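Local coordinates for protein lactaldehyde dehydrogenase (Escherichia coli, PDB 2IMP) that oxidises L-lactaldehyde irreversibly to L-lactate with NAD+, and also acts on glycolaldehyde, working as a homotetramer in the breakdown of fucose and rhamnose, at residues A[5-10]-A[184-189]; A[88-91]-A[95-98]. All blocks are in the same frame, centred on the assembly; numbering follows the deposited sequence.

Contact 1 (A[5-10]-A[184-189])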
ATOM      1  N   VAL A   5     -22.422  32.203 -31.562  1.00 32.29           N
ATOM      2  CA  VAL A   5     -21.851  32.840 -30.391  1.00 29.99           C
ATOM      3  C   VAL A   5     -20.314  32.912 -30.409  1.00 29.80           C
ATOM      4  O   VAL A   5     -19.641  31.996 -30.881  1.00 30.78           O
ATOM      5  CB  VAL A   5     -22.309  32.115 -29.097  1.00 29.08           C
ATOM      6  CG1 VAL A   5     -21.867  30.660 -29.133  1.00 28.78           C
ATOM      7  CG2 VAL A   5     -21.742  32.811 -27.869  1.00 28.82           C
ATOM      8  N   GLN A   6     -19.783  34.027 -29.925  1.00 28.95           N
ATOM      9  CA  GLN A   6     -18.343  34.218 -29.844  1.00 28.20           C
ATOM     10  C   GLN A   6     -17.887  34.039 -28.382  1.00 26.09           C
ATOM     11  O   GLN A   6     -18.153  34.884 -27.528  1.00 27.09           O
ATOM     12  CB  GLN A   6     -17.966  35.607 -30.377  1.00 29.08           C
ATOM     13  CG  GLN A   6     -18.578  35.862 -31.762  1.00 32.38           C
ATOM     14  CD  GLN A   6     -17.756  36.827 -32.606  1.00 34.13           C
ATOM     15  OE1 GLN A   6     -17.680  36.663 -33.835  1.00 35.47           O
ATOM     16  NE2 GLN A   6     -17.173  37.841 -31.989  1.00 31.06           N
ATOM     17  N   HIS A   7     -17.224  32.920 -28.115  1.00 23.49           N
ATOM     18  CA  HIS A   7     -16.796  32.579 -26.765  1.00 20.42           C
ATOM     19  C   HIS A   7     -15.585  33.325 -26.185  1.00 18.86           C
ATOM     20  O   HIS A   7     -14.630  33.653 -26.893  1.00 18.23           O
ATOM     21  CB  HIS A   7     -16.525  31.072 -26.681  1.00 19.43           C
ATOM     22  CG  HIS A   7     -17.747  30.223 -26.854  1.00 17.96           C
ATOM     23  ND1 HIS A   7     -18.835  30.308 -26.013  1.00 17.58           N
ATOM     24  CD2 HIS A   7     -18.048  29.267 -27.761  1.00 17.87           C
ATOM     25  CE1 HIS A   7     -19.755  29.439 -26.395  1.00 16.66           C
ATOM     26  NE2 HIS A   7     -19.302  28.793 -27.456  1.00 16.75           N
ATOM     27  N   PRO A   8     -15.643  33.623 -24.877  1.00 18.09           N
ATOM     28  CA  PRO A   8     -14.568  34.308 -24.162  1.00 16.43           C
ATOM     29  C   PRO A   8     -13.772  33.213 -23.418  1.00 18.41           C
ATOM     30  O   PRO A   8     -14.258  32.087 -23.256  1.00 16.60           O
ATOM     31  CB  PRO A   8     -15.320  35.184 -23.176  1.00 17.36           C
ATOM     32  CG  PRO A   8     -16.455  34.283 -22.779  1.00 16.70           C
ATOM     33  CD  PRO A   8     -16.899  33.687 -24.101  1.00 15.90           C
ATOM     34  N   MET A   9     -12.562  33.542 -22.987  1.00 17.20           N
ATOM     35  CA  MET A   9     -11.778  32.592 -22.224  1.00 17.03           C
ATOM     36  C   MET A   9     -12.108  32.724 -20.727  1.00 16.55           C
ATOM     37  O   MET A   9     -12.784  33.673 -20.320  1.00 17.55           O
ATOM     38  CB  MET A   9     -10.276  32.833 -22.439  1.00 16.13           C
ATOM     39  CG  MET A   9      -9.782  32.512 -23.850  1.00 17.55           C
ATOM     40  SD  MET A   9      -7.985  32.726 -24.064  1.00 18.15           S
ATOM     41  CE  MET A   9      -7.930  33.482 -25.706  1.00 16.13           C
ATOM     42  N   TYR A  10     -11.676  31.765 -19.925  1.00 13.94           N
ATOM     43  CA  TYR A  10     -11.911  31.857 -18.497  1.00 13.85           C
ATOM     44  C   TYR A  10     -10.577  31.935 -17.755  1.00 14.19           C
ATOM     45  O   TYR A  10      -9.892  30.928 -17.583  1.00 13.81           O
ATOM     46  CB  TYR A  10     -12.724  30.665 -17.992  1.00 13.09           C
ATOM     47  CG  TYR A  10     -13.262  30.876 -16.601  1.00 13.83           C
ATOM     48  CD1 TYR A  10     -14.303  31.781 -16.365  1.00 13.72           C
ATOM     49  CD2 TYR A  10     -12.719  30.195 -15.509  1.00 12.29           C
ATOM     50  CE1 TYR A  10     -14.795  31.994 -15.072  1.00 14.41           C
ATOM     51  CE2 TYR A  10     -13.201  30.402 -14.214  1.00 12.89           C
ATOM     52  CZ  TYR A  10     -14.232  31.303 -14.003  1.00 14.76           C
ATOM     53  OH  TYR A  10     -14.697  31.515 -12.730  1.00 13.95           O
ATOM     54  N   ASN A 184     -18.437  22.408 -25.224  1.00 14.74           N
ATOM     55  CA  ASN A 184     -18.684  21.669 -24.001  1.00 13.58           C
ATOM     56  C   ASN A 184     -17.771  22.175 -22.866  1.00 12.28           C
ATOM     57  O   ASN A 184     -18.157  22.179 -21.698  1.00 12.90           O
ATOM     58  CB  ASN A 184     -18.446  20.176 -24.234  1.00 13.81           C
ATOM     59  CG  ASN A 184     -17.005  19.865 -24.572  1.00 14.34           C
ATOM     60  OD1 ASN A 184     -16.158  19.749 -23.668  1.00 13.51           O
ATOM     61  ND2 ASN A 184     -16.700  19.739 -25.844  1.00 14.15           N
ATOM     62  N   ALA A 185     -16.570  22.614 -23.241  1.00 11.63           N
ATOM     63  CA  ALA A 185     -15.611  23.139 -22.277  1.00 11.44           C
ATOM     64  C   ALA A 185     -16.032  24.514 -21.723  1.00 13.60           C
ATOM     65  O   ALA A 185     -15.781  24.832 -20.560  1.00 12.02           O
ATOM     66  CB  ALA A 185     -14.237  23.232 -22.907  1.00 13.26           C
ATOM     67  N   ILE A 186     -16.650  25.326 -22.579  1.00 14.06           N
ATOM     68  CA  ILE A 186     -17.149  26.617 -22.139  1.00 12.43           C
ATOM     69  C   ILE A 186     -18.268  26.405 -21.111  1.00 11.09           C
ATOM     70  O   ILE A 186     -18.350  27.101 -20.108  1.00 13.25           O
ATOM     71  CB  ILE A 186     -17.704  27.454 -23.330  1.00 11.80           C
ATOM     72  CG1 ILE A 186     -16.546  28.039 -24.140  1.00 10.42           C
ATOM     73  CG2 ILE A 186     -18.613  28.582 -22.811  1.00  9.85           C
ATOM     74  CD1 ILE A 186     -15.712  29.040 -23.371  1.00 11.66           C
ATOM     75  N   ALA A 187     -19.120  25.422 -21.386  1.00 13.11           N
ATOM     76  CA  ALA A 187     -20.192  25.096 -20.466  1.00 13.63           C
ATOM     77  C   ALA A 187     -19.609  24.620 -19.110  1.00 14.15           C
ATOM     78  O   ALA A 187     -20.144  24.922 -18.044  1.00 13.31           O
ATOM     79  CB  ALA A 187     -21.091  24.024 -21.069  1.00 11.08           C
ATOM     80  N   PHE A 188     -18.501  23.886 -19.176  1.00 14.33           N
ATOM     81  CA  PHE A 188     -17.847  23.438 -17.953  1.00 13.27           C
ATOM     82  C   PHE A 188     -17.340  24.645 -17.147  1.00 12.79           C
ATOM     83  O   PHE A 188     -17.491  24.696 -15.927  1.00 13.55           O
ATOM     84  CB  PHE A 188     -16.674  22.498 -18.277  1.00 11.67           C
ATOM     85  CG  PHE A 188     -16.064  21.845 -17.058  1.00 13.77           C
ATOM     86  CD1 PHE A 188     -15.255  22.570 -16.188  1.00 11.77           C
ATOM     87  CD2 PHE A 188     -16.306  20.504 -16.783  1.00 12.24           C
ATOM     88  CE1 PHE A 188     -14.699  21.966 -15.055  1.00 14.83           C
ATOM     89  CE2 PHE A 188     -15.756  19.892 -15.655  1.00 13.61           C
ATOM     90  CZ  PHE A 188     -14.949  20.624 -14.793  1.00 11.76           C
ATOM     91  N   ALA A 189     -16.749  25.609 -17.851  1.00 13.16           N
ATOM     92  CA  ALA A 189     -16.248  26.819 -17.207  1.00 14.33           C
ATOM     93  C   ALA A 189     -17.374  27.656 -16.547  1.00 15.63           C
ATOM     94  O   ALA A 189     -17.189  28.226 -15.468  1.00 15.66           O
ATOM     95  CB  ALA A 189     -15.484  27.676 -18.220  1.00 12.27           C
TER

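Contact 2 (A[88-91]-A[95-98])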
ATOM      1  N   ALA A  88     -26.198  17.899 -25.651  1.00 15.95           N
ATOM      2  CA  ALA A  88     -26.527  18.464 -26.949  1.00 16.97           C
ATOM      3  C   ALA A  88     -25.315  19.184 -27.569  1.00 17.27           C
ATOM      4  O   ALA A  88     -25.077  19.103 -28.779  1.00 17.74           O
ATOM      5  CB  ALA A  88     -27.711  19.434 -26.815  1.00 17.15           C
ATOM      6  N   LEU A  89     -24.560  19.885 -26.722  1.00 16.65           N
ATOM      7  CA  LEU A  89     -23.364  20.569 -27.186  1.00 15.36           C
ATOM      8  C   LEU A  89     -22.360  19.568 -27.760  1.00 16.38           C
ATOM      9  O   LEU A  89     -21.777  19.790 -28.823  1.00 16.63           O
ATOM     10  CB  LEU A  89     -22.711  21.351 -26.046  1.00 16.24           C
ATOM     11  CG  LEU A  89     -23.493  22.547 -25.502  1.00 18.07           C
ATOM     12  CD1 LEU A  89     -22.779  23.119 -24.281  1.00 16.51           C
ATOM     13  CD2 LEU A  89     -23.638  23.602 -26.599  1.00 16.93           C
ATOM     14  N   ILE A  90     -22.188  18.456 -27.047  1.00 16.19           N
ATOM     15  CA  ILE A  90     -21.278  17.413 -27.496  1.00 16.81           C
ATOM     16  C   ILE A  90     -21.756  16.790 -28.825  1.00 17.20           C
ATOM     17  O   ILE A  90     -20.973  16.619 -29.765  1.00 16.62           O
ATOM     18  CB  ILE A  90     -21.134  16.310 -26.421  1.00 16.91           C
ATOM     19  CG1 ILE A  90     -20.581  16.928 -25.130  1.00 17.15           C
ATOM     20  CG2 ILE A  90     -20.214  15.199 -26.923  1.00 15.61           C
ATOM     21  CD1 ILE A  90     -20.426  15.940 -23.984  1.00 18.14           C
ATOM     22  N   VAL A  91     -23.045  16.464 -28.879  1.00 17.49           N
ATOM     23  CA  VAL A  91     -23.635  15.917 -30.095  1.00 18.73           C
ATOM     24  C   VAL A  91     -23.373  16.845 -31.302  1.00 19.80           C
ATOM     25  O   VAL A  91     -22.859  16.429 -32.340  1.00 20.90           O
ATOM     26  CB  VAL A  91     -25.171  15.771 -29.952  1.00 16.98           C
ATOM     27  CG1 VAL A  91     -25.780  15.350 -31.281  1.00 17.31           C
ATOM     28  CG2 VAL A  91     -25.508  14.754 -28.870  1.00 16.11           C
ATOM     29  N   GLY A  95     -20.264  15.315 -33.047  1.00 18.42           N
ATOM     30  CA  GLY A  95     -20.863  14.373 -33.970  1.00 19.81           C
ATOM     31  C   GLY A  95     -21.192  13.003 -33.407  1.00 21.05           C
ATOM     32  O   GLY A  95     -21.474  12.073 -34.166  1.00 21.27           O
ATOM     33  N   LYS A  96     -21.149  12.847 -32.089  1.00 20.72           N
ATOM     34  CA  LYS A  96     -21.492  11.551 -31.527  1.00 22.62           C
ATOM     35  C   LYS A  96     -23.009  11.397 -31.277  1.00 21.54           C
ATOM     36  O   LYS A  96     -23.711  12.385 -31.052  1.00 20.19           O
ATOM     37  CB  LYS A  96     -20.720  11.289 -30.228  1.00 26.10           C
ATOM     38  CG  LYS A  96     -21.042  12.219 -29.082  1.00 28.31           C
ATOM     39  CD  LYS A  96     -20.687  11.559 -27.748  1.00 33.68           C
ATOM     40  CE  LYS A  96     -19.217  11.158 -27.670  1.00 34.60           C
ATOM     41  NZ  LYS A  96     -18.940  10.290 -26.489  1.00 35.09           N
ATOM     42  N   ILE A  97     -23.497  10.165 -31.333  1.00 21.31           N
ATOM     43  CA  ILE A  97     -24.915   9.911 -31.132  1.00 21.49           C
ATOM     44  C   ILE A  97     -25.438  10.329 -29.746  1.00 22.23           C
ATOM     45  O   ILE A  97     -24.723  10.229 -28.744  1.00 20.68           O
ATOM     46  CB  ILE A  97     -25.244   8.426 -31.378  1.00 21.80           C
ATOM     47  CG1 ILE A  97     -24.552   7.550 -30.336  1.00 22.02           C
ATOM     48  CG2 ILE A  97     -24.784   8.029 -32.785  1.00 22.09           C
ATOM     49  CD1 ILE A  97     -24.901   6.077 -30.448  1.00 24.23           C
ATOM     50  N   GLN A  98     -26.678  10.809 -29.716  1.00 21.68           N
ATOM     51  CA  GLN A  98     -27.307  11.262 -28.481  1.00 21.87           C
ATOM     52  C   GLN A  98     -27.084  10.355 -27.256  1.00 22.19           C
ATOM     53  O   GLN A  98     -26.767  10.839 -26.177  1.00 22.02           O
ATOM     54  CB  GLN A  98     -28.812  11.446 -28.698  1.00 22.70           C
ATOM     55  CG  GLN A  98     -29.186  12.626 -29.583  1.00 23.64           C
ATOM     56  CD  GLN A  98     -30.658  12.617 -29.965  1.00 25.70           C
ATOM     57  OE1 GLN A  98     -31.530  12.494 -29.106  1.00 27.99           O
ATOM     58  NE2 GLN A  98     -30.939  12.749 -31.257  1.00 25.77           N
TER

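Contact 1 (A[5-10]-A[184-189])
The side chain of Ile186 overlaps one face of the His7 imidazole, its CG1 methylene 3.9 Å from the ring centroid and 20° off the ring normal, a CH-pi contact displaced toward the rim of the ring. CG1 sits over the CG–ND1 side, while the CG2 methyl comes to 3.6 Å from His7 ND1 and also meets CE1. The terminal methyl CD1 turns the other way along the chain, 4.0 Å from His7 CB and 3.4 Å from the carbonyl oxygen of Pro8, so that Ile186 bridges imidazole and backbone. The first torsion (chi1 -76°) puts CG1 beside the backbone N and CG2 anti to it, which faces both toward His7, and the second turns CD1 toward Pro8 O. No hydrogen bond joins the two segments; the other ring nitrogen, NE2, makes a weak hydrogen bond to Asn183 OD1.

One helical turn further on, Ala189 takes over. Its CB lies 4.1 Å from Tyr10 CB, and here the backbones come closer than at His7, with the CA atoms of Tyr10 and Ala189 6.8 Å apart. Tyr10 holds CG anti to its own N (chi1 -167°), and the ring runs on past the alanine, with Ala189 O over one face and the hydroxyl hydrogen-bonded to Asp193. The backbone of Tyr10 is hydrogen-bonded to that of Leu204, whose side chain touches Ile186 and Ala189. The helix 183-195 follows strand 172-176, whose last residue, Lys176, and the three that follow it bind NAD+, and returns to the parallel strand 202-204: the contact thus packs the broken N-terminal strand, through its His7-Pro8 loop and Tyr10, against the helix of a beta-alpha-beta crossover of the Rossmann-like NAD+-binding fold of aldehyde dehydrogenases.

Contact 2 (A[88-91]-A[95-98])
A helix C-terminus closed by glycine, followed by a short turn in which Ile97 takes the N-cap position of the next helix, brings 88-91 and 95-98 together at the junction of helices 83-94 and 98-116 in the aldehyde dehydrogenase fold. Gly95 is the first residue to leave the helix, with a positive phi of 74°, and its N donates to Val91 O at 2.9 Å, in the i to i-4 pattern of the helix. This bond, the only one between the segments, is bent: the N-H...O angle is 135°, and the donor stands above the carbonyl plane.

Beyond the glycine the chain doubles back over Val91. Both methyls of this valine lie against the carbonyl oxygen of Lys96, CG1 at 3.6 Å from Lys96 O, and CG2 also reaches the start of the next helix, 3.9 Å from Gln98 CA. The amide of Gln98 has its partner elsewhere, NE2 giving a hydrogen bond to Pro317 O.

Lys96 and Ile90 run side by side in the same direction. The lysine keeps CG between its N and carbonyl carbon (chi1 65°) and bends again at chi3, bringing its aliphatic part to Ile90. Its ammonium group goes on to a salt bridge with Glu104 and a cation-pi contact with Phe154, a residue of the lactate pocket. Against the Ile90 CG2 methyl, Lys96 CG and CD both rest at 3.8 Å.

In the fold
From the N terminus, strand 5-11 enters a small mixed sheet beside strand 34-39 before the chain builds helices 43-62, 65-81 and 83-94. Contact 2 closes a short local loop where helix 83-94 turns into 98-116. Contact 1 closes a much longer one, with 173 residues between its segments, when helix 183-195 comes to lie against the first strand; contact 2 is nested inside it. Their centres are about 17 Å apart, yet they touch: Leu89 CD1 packs 3.7 Å from Ala187 CB, and Ile90 meets Asn184. Helix 183-195 thus lies between the N-terminal strand and helix 83-94, touching both.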